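Local coordinates for protein naphthalene dioxygenase large subunit (Rhodococcus sp., PDB 2B1X) that forms the large subunit of a Rieske-type non-haem iron oxygenase, holding an Fe2/S2 cluster in one domain and an iron(III) ion in the other, at residues A[4-9]-A[31-36]; A[36-41]-A[65-70]. One frame throughout, in Å; residues are numbered along the deposited sequence.

Interaction 1: residues A[4-9]-A[31-36]; sequences NELRQT and PEVHDV
Where helix 4-16 starts, it lies across the first turns of helix 31-40, and every contact across the pair runs through one leucine, L6. The axes of the two short segments cross at -76° and come no nearer than 11.1 Å, a gap bridged by side chains. L6 reaches over with CG anti to its own backbone N (chi1 178°), which sends both methyls toward the second helix. There they part: CD1 meets CG2 of V33 at 3.8 Å, the two side chains roughly perpendicular, while CD2 rests 4.1 Å from CG2 of V36, one helical turn further on. Both helices belong to the N-terminal part of the chain, and helix 422-436 packs against the second of them, with W431 against V33 and M435 against V36. Beside the leucine, the extended side chain of E32 runs alongside, pointing the other way, its carboxylate carbon CD 3.7 Å from L6 CD2 and its OE1 3.6 Å from L6 CB. That OE1 is hydrogen-bonded to S3 OG, just ahead of helix 4-16, and the same hydroxyl is hydrogen-bonded to the backbone N of L6.

Interaction 2: residues A[36-41]-A[65-70]; sequences VERERI and YISEDQ
R38, on helix 31-40, holds E68 in a side-on salt bridge, the arginine using NE and NH2 to take one carboxylate oxygen each. NE reaches E68 OE1 at 2.8 Å with an N-H...O angle of 154°. NH2 reaches E68 OE2 at 3.0 Å and is a little straighter, at 164°. Both oxygens lie close to the guanidinium plane, at its edge. The carboxylate does not lie flat with it, however: the two planes are 49° apart, so NE comes to the syn side of OE1 but well out of the carboxylate plane, and NH2 meets OE2 from above that plane. A bend at chi3 of R38 turns the guanidinium out of the line of its extended stem to present this edge. The remaining nitrogen, NH1, is taken by D35 OD1, one turn back on the same helix, so all three nitrogens have carboxylate partners and the group's rotation is probably well fixed. S67 adds a looser touch, its OG 4.5 Å from R38 CG. S67 and E68 are the two central residues of a type II' turn. I66 and D69 pair through D69 N to I66 O (2.8 Å) and I66 N to D69 O (3.0 Å), and the turn joins antiparallel strands 60-66 and 69-75 into a beta hairpin. From a second copy of the large subunit, Q386 NE2 donates a hydrogen bond to R38 O, and the backbone N atoms of F387 and A388 donate to the D69 carboxylate. Helix 31-40 thus sits over the hairpin tip, with helix 422-436 packed against V36, E37 and I41.

Overall arrangement
Helix 31-40 serves both contacts in succession: its first turns receive helix 4-16 in interaction 1, and its later part meets the Rieske-domain hairpin in interaction 2. The centres are about 16 Å apart, and V36 belongs to both segment pairs, though it touches across only the first. D35 also ties them together, since it lies in the segment 31-36 and salt-bridges R38 of interaction 2. Interaction 1 is peripheral, about 24 Å from the chain's centre, against about 15 Å for interaction 2. Neither includes a ligand of the Fe2/S2 cluster (C88, H90, C108 and H111 are in its pocket) or of the iron (H216, H221 and D372).

Interaction 1: residues A[4-9]-A[31-36]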
ATOM      1  N   ASN A   4      -0.820  11.323  28.926  1.00 24.45           N
ATOM      2  CA  ASN A   4       0.020  11.407  30.131  1.00 24.52           C
ATOM      3  C   ASN A   4       1.367  10.726  29.890  1.00 23.40           C
ATOM      4  O   ASN A   4       2.419  11.251  30.261  1.00 22.71           O
ATOM      5  CB  ASN A   4      -0.700  10.833  31.362  1.00 25.40           C
ATOM      6  CG  ASN A   4      -1.996  11.593  31.708  1.00 28.32           C
ATOM      7  OD1 ASN A   4      -2.070  12.826  31.600  1.00 32.63           O
ATOM      8  ND2 ASN A   4      -3.016  10.854  32.143  1.00 32.09           N
ATOM      9  N   GLU A   5       1.335   9.590  29.195  1.00 23.63           N
ATOM     10  CA  GLU A   5       2.558   8.880  28.808  1.00 23.62           C
ATOM     11  C   GLU A   5       3.517   9.757  27.997  1.00 22.49           C
ATOM     12  O   GLU A   5       4.680   9.836  28.314  1.00 22.09           O
ATOM     13  CB  GLU A   5       2.231   7.605  28.037  1.00 24.12           C
ATOM     14  CG  GLU A   5       1.550   6.509  28.859  1.00 27.87           C
ATOM     15  CD  GLU A   5       0.081   6.814  29.193  1.00 33.85           C
ATOM     16  OE1 GLU A   5      -0.598   7.525  28.400  1.00 33.90           O
ATOM     17  OE2 GLU A   5      -0.396   6.341  30.270  1.00 37.41           O
ATOM     18  N   LEU A   6       3.023  10.425  26.964  1.00 21.29           N
ATOM     19  CA  LEU A   6       3.919  11.209  26.138  1.00 20.20           C
ATOM     20  C   LEU A   6       4.449  12.399  26.955  1.00 20.00           C
ATOM     21  O   LEU A   6       5.625  12.692  26.909  1.00 18.57           O
ATOM     22  CB  LEU A   6       3.238  11.653  24.841  1.00 19.32           C
ATOM     23  CG  LEU A   6       4.063  12.547  23.889  1.00 20.19           C
ATOM     24  CD1 LEU A   6       5.513  12.003  23.613  1.00 19.35           C
ATOM     25  CD2 LEU A   6       3.315  12.817  22.577  1.00 16.88           C
ATOM     26  N   ARG A   7       3.572  13.056  27.705  1.00 19.89           N
ATOM     27  CA  ARG A   7       3.955  14.217  28.479  1.00 20.47           C
ATOM     28  C   ARG A   7       5.114  13.847  29.405  1.00 20.12           C
ATOM     29  O   ARG A   7       6.153  14.506  29.399  1.00 19.95           O
ATOM     30  CB  ARG A   7       2.771  14.776  29.278  1.00 20.53           C
ATOM     31  CG  ARG A   7       3.129  16.031  30.097  1.00 24.10           C
ATOM     32  CD  ARG A   7       1.955  16.714  30.796  1.00 28.21           C
ATOM     33  NE  ARG A   7       0.964  17.186  29.825  1.00 33.02           N
ATOM     34  CZ  ARG A   7       1.036  18.346  29.154  1.00 35.89           C
ATOM     35  NH1 ARG A   7       2.061  19.183  29.352  1.00 36.84           N
ATOM     36  NH2 ARG A   7       0.078  18.669  28.277  1.00 36.02           N
ATOM     37  N   GLN A   8       4.951  12.764  30.154  1.00 19.81           N
ATOM     38  CA  GLN A   8       5.940  12.349  31.135  1.00 20.54           C
ATOM     39  C   GLN A   8       7.242  12.003  30.440  1.00 19.78           C
ATOM     40  O   GLN A   8       8.329  12.320  30.937  1.00 17.88           O
ATOM     41  CB  GLN A   8       5.427  11.167  31.952  1.00 21.12           C
ATOM     42  CG  GLN A   8       4.406  11.567  33.057  1.00 25.59           C
ATOM     43  CD  GLN A   8       3.617  10.373  33.623  1.00 32.38           C
ATOM     44  OE1 GLN A   8       4.034   9.212  33.487  1.00 35.89           O
ATOM     45  NE2 GLN A   8       2.471  10.661  34.263  1.00 34.56           N
ATOM     46  N   THR A   9       7.130  11.371  29.269  1.00 19.32           N
ATOM     47  CA  THR A   9       8.321  11.012  28.484  1.00 19.35           C
ATOM     48  C   THR A   9       9.102  12.254  28.059  1.00 18.57           C
ATOM     49  O   THR A   9      10.353  12.289  28.107  1.00 17.93           O
ATOM     50  CB  THR A   9       7.910  10.197  27.248  1.00 19.84           C
ATOM     51  OG1 THR A   9       7.454   8.902  27.641  1.00 20.92           O
ATOM     52  CG2 THR A   9       9.112   9.885  26.370  1.00 20.48           C
ATOM     53  N   PRO A  31       3.105   7.164  16.300  1.00 13.49           N
ATOM     54  CA  PRO A  31       1.988   7.908  15.693  1.00 13.91           C
ATOM     55  C   PRO A  31       1.583   9.156  16.514  1.00 13.99           C
ATOM     56  O   PRO A  31       1.318  10.192  15.918  1.00 14.01           O
ATOM     57  CB  PRO A  31       0.838   6.895  15.656  1.00 14.54           C
ATOM     58  CG  PRO A  31       1.462   5.577  15.820  1.00 14.99           C
ATOM     59  CD  PRO A  31       2.727   5.778  16.622  1.00 13.84           C
ATOM     60  N   GLU A  32       1.590   9.072  17.842  1.00 14.00           N
ATOM     61  CA  GLU A  32       1.171  10.210  18.678  1.00 14.18           C
ATOM     62  C   GLU A  32       2.246  11.304  18.624  1.00 13.75           C
ATOM     63  O   GLU A  32       1.933  12.489  18.526  1.00 13.80           O
ATOM     64  CB  GLU A  32       0.881   9.826  20.139  1.00 14.21           C
ATOM     65  CG  GLU A  32       0.137  10.944  20.890  1.00 17.10           C
ATOM     66  CD  GLU A  32       0.169  10.860  22.423  1.00 18.08           C
ATOM     67  OE1 GLU A  32       0.691   9.864  22.978  1.00 17.90           O
ATOM     68  OE2 GLU A  32      -0.358  11.812  23.070  1.00 18.30           O
ATOM     69  N   VAL A  33       3.508  10.887  18.645  1.00 12.86           N
ATOM     70  CA  VAL A  33       4.601  11.834  18.556  1.00 11.94           C
ATOM     71  C   VAL A  33       4.435  12.564  17.231  1.00 12.24           C
ATOM     72  O   VAL A  33       4.460  13.799  17.187  1.00 12.14           O
ATOM     73  CB  VAL A  33       5.963  11.131  18.659  1.00 12.00           C
ATOM     74  CG1 VAL A  33       7.081  12.068  18.245  1.00 11.81           C
ATOM     75  CG2 VAL A  33       6.222  10.639  20.110  1.00 11.13           C
ATOM     76  N   HIS A  34       4.270  11.817  16.139  1.00 11.34           N
ATOM     77  CA  HIS A  34       4.116  12.467  14.838  1.00 11.64           C
ATOM     78  C   HIS A  34       2.960  13.473  14.817  1.00 12.27           C
ATOM     79  O   HIS A  34       3.117  14.589  14.332  1.00 11.78           O
ATOM     80  CB  HIS A  34       3.946  11.444  13.691  1.00 11.38           C
ATOM     81  CG  HIS A  34       4.158  12.044  12.345  1.00 12.21           C
ATOM     82  ND1 HIS A  34       5.419  12.312  11.840  1.00 12.78           N
ATOM     83  CD2 HIS A  34       3.275  12.465  11.403  1.00 12.12           C
ATOM     84  CE1 HIS A  34       5.299  12.860  10.641  1.00 13.82           C
ATOM     85  NE2 HIS A  34       4.014  12.976  10.355  1.00 12.06           N
ATOM     86  N   ASP A  35       1.807  13.093  15.384  1.00 12.46           N
ATOM     87  CA  ASP A  35       0.629  13.959  15.318  1.00 13.15           C
ATOM     88  C   ASP A  35       0.805  15.237  16.133  1.00 13.02           C
ATOM     89  O   ASP A  35       0.448  16.324  15.671  1.00 13.43           O
ATOM     90  CB  ASP A  35      -0.638  13.234  15.799  1.00 13.36           C
ATOM     91  CG  ASP A  35      -1.164  12.238  14.786  1.00 16.79           C
ATOM     92  OD1 ASP A  35      -0.901  12.409  13.568  1.00 17.80           O
ATOM     93  OD2 ASP A  35      -1.915  11.270  15.133  1.00 21.09           O
ATOM     94  N   VAL A  36       1.356  15.104  17.336  1.00 12.79           N
ATOM     95  CA  VAL A  36       1.619  16.262  18.194  1.00 12.51           C
ATOM     96  C   VAL A  36       2.681  17.175  17.553  1.00 11.90           C
ATOM     97  O   VAL A  36       2.499  18.408  17.454  1.00 12.00           O
ATOM     98  CB  VAL A  36       2.018  15.808  19.614  1.00 12.75           C
ATOM     99  CG1 VAL A  36       2.510  16.994  20.439  1.00 12.08           C
ATOM    100  CG2 VAL A  36       0.809  15.150  20.273  1.00 12.87           C
TER

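Interaction 2: residues A[36-41]-A[65-70]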
ATOM      1  N   VAL A  36       1.356  15.104  17.336  1.00 12.79           N
ATOM      2  CA  VAL A  36       1.619  16.262  18.194  1.00 12.51           C
ATOM      3  C   VAL A  36       2.681  17.175  17.553  1.00 11.90           C
ATOM      4  O   VAL A  36       2.499  18.408  17.454  1.00 12.00           O
ATOM      5  CB  VAL A  36       2.018  15.808  19.614  1.00 12.75           C
ATOM      6  CG1 VAL A  36       2.510  16.994  20.439  1.00 12.08           C
ATOM      7  CG2 VAL A  36       0.809  15.150  20.273  1.00 12.87           C
ATOM      8  N   GLU A  37       3.741  16.555  17.052  1.00 11.01           N
ATOM      9  CA  GLU A  37       4.832  17.264  16.368  1.00 11.02           C
ATOM     10  C   GLU A  37       4.362  18.083  15.156  1.00 11.00           C
ATOM     11  O   GLU A  37       4.849  19.190  14.899  1.00 11.56           O
ATOM     12  CB  GLU A  37       5.853  16.238  15.939  1.00 10.78           C
ATOM     13  CG  GLU A  37       7.108  16.744  15.247  1.00 12.90           C
ATOM     14  CD  GLU A  37       7.911  15.570  14.696  1.00 14.35           C
ATOM     15  OE1 GLU A  37       7.468  14.959  13.667  1.00 13.64           O
ATOM     16  OE2 GLU A  37       8.960  15.225  15.320  1.00 13.89           O
ATOM     17  N   ARG A  38       3.417  17.553  14.415  1.00 10.44           N
ATOM     18  CA  ARG A  38       2.869  18.260  13.261  1.00 11.37           C
ATOM     19  C   ARG A  38       2.360  19.634  13.675  1.00 11.39           C
ATOM     20  O   ARG A  38       2.612  20.613  12.998  1.00 11.00           O
ATOM     21  CB  ARG A  38       1.717  17.442  12.626  1.00 10.70           C
ATOM     22  CG  ARG A  38       0.986  18.131  11.489  1.00 11.74           C
ATOM     23  CD  ARG A  38      -0.267  17.367  10.986  1.00 12.68           C
ATOM     24  NE  ARG A  38       0.062  16.142  10.228  1.00 11.38           N
ATOM     25  CZ  ARG A  38      -0.115  14.893  10.676  1.00 13.43           C
ATOM     26  NH1 ARG A  38      -0.617  14.661  11.876  1.00 12.41           N
ATOM     27  NH2 ARG A  38       0.196  13.854   9.887  1.00 14.99           N
ATOM     28  N   GLU A  39       1.623  19.703  14.779  1.00 11.85           N
ATOM     29  CA  GLU A  39       1.159  20.995  15.254  1.00 14.01           C
ATOM     30  C   GLU A  39       2.276  21.779  15.978  1.00 14.16           C
ATOM     31  O   GLU A  39       2.518  22.970  15.698  1.00 14.23           O
ATOM     32  CB  GLU A  39      -0.018  20.784  16.196  1.00 15.09           C
ATOM     33  CG  GLU A  39      -0.623  22.074  16.739  1.00 21.42           C
ATOM     34  CD  GLU A  39      -1.578  21.817  17.890  1.00 29.85           C
ATOM     35  OE1 GLU A  39      -2.693  21.306  17.624  1.00 34.19           O
ATOM     36  OE2 GLU A  39      -1.205  22.117  19.057  1.00 35.05           O
ATOM     37  N   ARG A  40       2.945  21.121  16.920  1.00 13.60           N
ATOM     38  CA  ARG A  40       3.795  21.834  17.854  1.00 13.65           C
ATOM     39  C   ARG A  40       5.128  22.220  17.266  1.00 13.46           C
ATOM     40  O   ARG A  40       5.675  23.260  17.650  1.00 13.30           O
ATOM     41  CB  ARG A  40       3.946  21.078  19.163  1.00 14.13           C
ATOM     42  CG  ARG A  40       2.624  21.023  19.864  1.00 15.29           C
ATOM     43  CD  ARG A  40       2.661  21.015  21.332  1.00 20.35           C
ATOM     44  NE  ARG A  40       1.295  21.009  21.861  1.00 23.03           N
ATOM     45  CZ  ARG A  40       0.971  20.773  23.126  1.00 23.68           C
ATOM     46  NH1 ARG A  40       1.925  20.514  24.035  1.00 21.37           N
ATOM     47  NH2 ARG A  40      -0.316  20.809  23.465  1.00 25.07           N
ATOM     48  N   ILE A  41       5.639  21.425  16.319  1.00 12.21           N
ATOM     49  CA  ILE A  41       6.829  21.860  15.575  1.00 12.85           C
ATOM     50  C   ILE A  41       6.466  22.530  14.255  1.00 12.37           C
ATOM     51  O   ILE A  41       6.760  23.687  14.084  1.00 11.18           O
ATOM     52  CB  ILE A  41       7.862  20.703  15.353  1.00 12.85           C
ATOM     53  CG1 ILE A  41       8.813  20.608  16.556  1.00 13.71           C
ATOM     54  CG2 ILE A  41       8.702  20.964  14.152  1.00 13.47           C
ATOM     55  CD1 ILE A  41       8.242  19.927  17.732  1.00 12.88           C
ATOM     56  N   TYR A  65       5.962  22.730   0.603  1.00 11.54           N
ATOM     57  CA  TYR A  65       5.132  22.229   1.714  1.00 12.53           C
ATOM     58  C   TYR A  65       5.515  22.687   3.107  1.00 12.41           C
ATOM     59  O   TYR A  65       6.701  22.928   3.388  1.00 13.97           O
ATOM     60  CB  TYR A  65       5.180  20.686   1.752  1.00 12.82           C
ATOM     61  CG  TYR A  65       4.667  20.074   0.517  1.00 13.07           C
ATOM     62  CD1 TYR A  65       5.441  19.992  -0.625  1.00 14.04           C
ATOM     63  CD2 TYR A  65       3.343  19.617   0.467  1.00 15.32           C
ATOM     64  CE1 TYR A  65       4.920  19.429  -1.817  1.00 14.90           C
ATOM     65  CE2 TYR A  65       2.845  19.036  -0.670  1.00 16.31           C
ATOM     66  CZ  TYR A  65       3.632  18.956  -1.816  1.00 16.95           C
ATOM     67  OH  TYR A  65       3.068  18.414  -2.957  1.00 22.18           O
ATOM     68  N   ILE A  66       4.520  22.763   3.975  1.00 12.22           N
ATOM     69  CA  ILE A  66       4.742  22.574   5.400  1.00 12.72           C
ATOM     70  C   ILE A  66       3.889  21.405   5.782  1.00 12.96           C
ATOM     71  O   ILE A  66       2.650  21.496   5.792  1.00 13.72           O
ATOM     72  CB  ILE A  66       4.449  23.851   6.245  1.00 12.35           C
ATOM     73  CG1 ILE A  66       5.309  25.032   5.716  1.00 10.59           C
ATOM     74  CG2 ILE A  66       4.732  23.576   7.705  1.00 13.06           C
ATOM     75  CD1 ILE A  66       5.125  26.388   6.425  1.00 12.10           C
ATOM     76  N   SER A  67       4.557  20.282   6.058  1.00 13.16           N
ATOM     77  CA  SER A  67       3.898  19.001   6.240  1.00 13.02           C
ATOM     78  C   SER A  67       2.913  18.736   5.094  1.00 12.14           C
ATOM     79  O   SER A  67       3.303  18.834   3.960  1.00 11.62           O
ATOM     80  CB  SER A  67       3.275  18.874   7.641  1.00 12.59           C
ATOM     81  OG  SER A  67       4.304  19.077   8.620  1.00 15.13           O
ATOM     82  N   GLU A  68       1.661  18.399   5.385  1.00 12.06           N
ATOM     83  CA  GLU A  68       0.690  18.105   4.347  1.00 12.55           C
ATOM     84  C   GLU A  68       0.187  19.394   3.670  1.00 13.54           C
ATOM     85  O   GLU A  68      -0.532  19.329   2.654  1.00 15.88           O
ATOM     86  CB  GLU A  68      -0.529  17.330   4.939  1.00 13.10           C
ATOM     87  CG  GLU A  68      -0.263  15.896   5.424  1.00 10.48           C
ATOM     88  CD  GLU A  68       0.389  15.830   6.794  1.00 11.72           C
ATOM     89  OE1 GLU A  68       0.410  16.830   7.530  1.00 11.63           O
ATOM     90  OE2 GLU A  68       0.904  14.753   7.147  1.00 12.51           O
ATOM     91  N   ASP A  69       0.474  20.572   4.230  1.00 13.68           N
ATOM     92  CA  ASP A  69      -0.026  21.794   3.582  1.00 13.54           C
ATOM     93  C   ASP A  69       0.809  22.169   2.374  1.00 13.59           C
ATOM     94  O   ASP A  69       2.048  22.226   2.445  1.00 12.63           O
ATOM     95  CB  ASP A  69      -0.094  22.978   4.518  1.00 13.57           C
ATOM     96  CG  ASP A  69      -1.296  22.911   5.420  1.00 14.58           C
ATOM     97  OD1 ASP A  69      -2.443  22.975   4.903  1.00 13.36           O
ATOM     98  OD2 ASP A  69      -1.164  22.764   6.654  1.00 17.37           O
ATOM     99  N   GLN A  70       0.101  22.478   1.288  1.00 13.43           N
ATOM    100  CA  GLN A  70       0.714  22.749   0.026  1.00 13.62           C
ATOM    101  C   GLN A  70       0.591  24.230  -0.320  1.00 13.41           C
ATOM    102  O   GLN A  70      -0.508  24.780  -0.272  1.00 13.31           O
ATOM    103  CB  GLN A  70       0.050  21.869  -1.035  1.00 14.08           C
ATOM    104  CG  GLN A  70       0.846  21.768  -2.318  1.00 16.49           C
ATOM    105  CD  GLN A  70       0.085  20.998  -3.385  1.00 17.74           C
ATOM    106  OE1 GLN A  70      -0.929  21.455  -3.822  1.00 17.87           O
ATOM    107  NE2 GLN A  70       0.591  19.843  -3.801  1.00 21.67           N
TER